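Local structure of putative alpha/beta hydrolase (Desulfitobacterium hafniense, 4RPC) at residues A[64-68]-A[180-185]. The protein is a putative alpha/beta hydrolase whose natural substrate is not established and which probably cleaves its substrate with a serine nucleophile. Residues are numbered along the deposited sequence; the frame is centred on the assembly and turned at random.
Sequences REYMV and EALLHA
Y66 lays its ring along one side of helix 179-191, meeting E180, A181 and H184. Its CG stands beside the backbone N (chi1 -57°), which points the ring back toward the helix N-terminus, with OH beside E180 CB. Y66 CD1 comes 3.7 Å from A181 CA, while E180 CB makes an off-centre CH-pi contact, 4.2 Å from the ring centroid. The H184 imidazole runs nearly parallel to the tyrosine, planes 13° apart, but is slid well past it, with centroids 5.2 Å apart. H184 is steadied from within its own helix: ND1 donates to E180 O at 3.0 Å, from above the carbonyl plane, and H184 N reaches the same oxygen from the opposite face. M67, a selenomethionine, meets the helix with both backbone and side chain. A water accepts from M67 N and donates to A181 O, 2.7 Å away, bridging loop and helix, and M67 O lies 3.6 Å from H184 CB. M67 SE lies 4.0 Å from A185 CA; both residues also touch L97 of helix 97-108, which follows the presumed nucleophile elbow. The contact thus joins a loop following strand 50-54 to a helix inserted between strands 112-119 and 204-210, where alpha/beta hydrolases commonly carry their cap.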
# COMPACT_ATOMS: atom_id res chain seq x y z
N ARG A 64 4.28 -8.66 18.53
CA ARG A 64 3.48 -8.78 19.74
C ARG A 64 2.00 -8.67 19.38
O ARG A 64 1.15 -8.82 20.23
CB ARG A 64 3.86 -7.70 20.77
CG ARG A 64 5.35 -7.50 21.02
CD ARG A 64 5.60 -6.82 22.37
NE ARG A 64 5.16 -7.68 23.47
CZ ARG A 64 4.74 -7.29 24.69
NH1 ARG A 64 4.65 -6.00 25.03
NH2 ARG A 64 4.39 -8.21 25.58
N GLU A 65 1.69 -8.44 18.12
CA GLU A 65 0.30 -8.52 17.71
C GLU A 65 0.15 -8.64 16.21
O GLU A 65 1.11 -8.52 15.46
CB GLU A 65 -0.47 -7.28 18.19
CG GLU A 65 -0.19 -6.06 17.31
CD GLU A 65 -0.61 -4.74 17.96
OE1 GLU A 65 -1.84 -4.48 18.19
OE2 GLU A 65 0.32 -3.97 18.25
N TYR A 66 -1.08 -8.84 15.78
CA TYR A 66 -1.39 -9.04 14.39
C TYR A 66 -2.51 -8.09 14.04
O TYR A 66 -3.22 -7.58 14.92
CB TYR A 66 -1.88 -10.47 14.16
CG TYR A 66 -0.92 -11.58 14.60
CD1 TYR A 66 0.40 -11.61 14.16
CD2 TYR A 66 -1.37 -12.62 15.40
CE1 TYR A 66 1.23 -12.65 14.49
CE2 TYR A 66 -0.53 -13.65 15.77
CZ TYR A 66 0.76 -13.66 15.31
OH TYR A 66 1.61 -14.69 15.70
N MSE A 67 -2.68 -7.90 12.75
CA MSE A 67 -3.63 -6.96 12.19
C MSE A 67 -5.03 -7.46 12.43
O MSE A 67 -5.28 -8.63 12.35
CB MSE A 67 -3.44 -6.86 10.69
CG MSE A 67 -3.23 -5.40 10.37
SE MSE A 67 -3.14 -5.04 8.45
CE MSE A 67 -1.46 -5.90 8.32
N VAL A 68 -5.95 -6.53 12.72
CA VAL A 68 -7.36 -6.83 12.91
C VAL A 68 -8.19 -6.32 11.73
O VAL A 68 -8.99 -7.04 11.20
CB VAL A 68 -7.91 -6.21 14.21
CG1 VAL A 68 -9.37 -6.59 14.43
CG2 VAL A 68 -7.13 -6.70 15.42
N GLU A 180 1.34 -16.39 10.23
CA GLU A 180 0.16 -15.83 10.91
C GLU A 180 0.07 -14.36 10.66
O GLU A 180 -1.00 -13.86 10.46
CB GLU A 180 0.18 -16.03 12.43
CG GLU A 180 -0.56 -17.24 13.01
CD GLU A 180 -1.95 -17.57 12.48
OE1 GLU A 180 -2.95 -17.00 12.98
OE2 GLU A 180 -2.03 -18.47 11.59
N ALA A 181 1.19 -13.64 10.68
CA ALA A 181 1.14 -12.19 10.55
C ALA A 181 0.68 -11.79 9.16
O ALA A 181 -0.14 -10.90 8.95
CB ALA A 181 2.50 -11.59 10.87
N LEU A 182 1.21 -12.51 8.21
CA LEU A 182 0.88 -12.30 6.80
C LEU A 182 -0.56 -12.59 6.55
O LEU A 182 -1.26 -11.81 5.90
CB LEU A 182 1.73 -13.22 5.94
CG LEU A 182 1.47 -13.33 4.45
CD1 LEU A 182 1.64 -11.95 3.89
CD2 LEU A 182 2.48 -14.26 3.78
N LEU A 183 -1.00 -13.75 7.06
CA LEU A 183 -2.37 -14.14 6.90
C LEU A 183 -3.35 -13.10 7.47
O LEU A 183 -4.33 -12.76 6.82
CB LEU A 183 -2.59 -15.54 7.52
CG LEU A 183 -3.97 -16.12 7.42
CD1 LEU A 183 -4.25 -16.53 6.01
CD2 LEU A 183 -4.09 -17.35 8.28
N HIS A 184 -3.15 -12.63 8.69
CA HIS A 184 -4.06 -11.64 9.26
C HIS A 184 -4.14 -10.33 8.47
O HIS A 184 -5.21 -9.70 8.39
CB HIS A 184 -3.64 -11.34 10.68
CG HIS A 184 -4.16 -12.35 11.61
ND1 HIS A 184 -3.37 -13.31 12.19
CD2 HIS A 184 -5.44 -12.65 11.93
CE1 HIS A 184 -4.13 -14.11 12.91
NE2 HIS A 184 -5.39 -13.73 12.75
N ALA A 185 -3.02 -9.98 7.87
CA ALA A 185 -2.92 -8.77 7.07
C ALA A 185 -3.74 -8.96 5.81
O ALA A 185 -4.48 -8.04 5.36
CB ALA A 185 -1.50 -8.47 6.72
O HOH W 1 -0.50 -9.05 10.91
O HOH W 2 -7.25 -9.69 9.99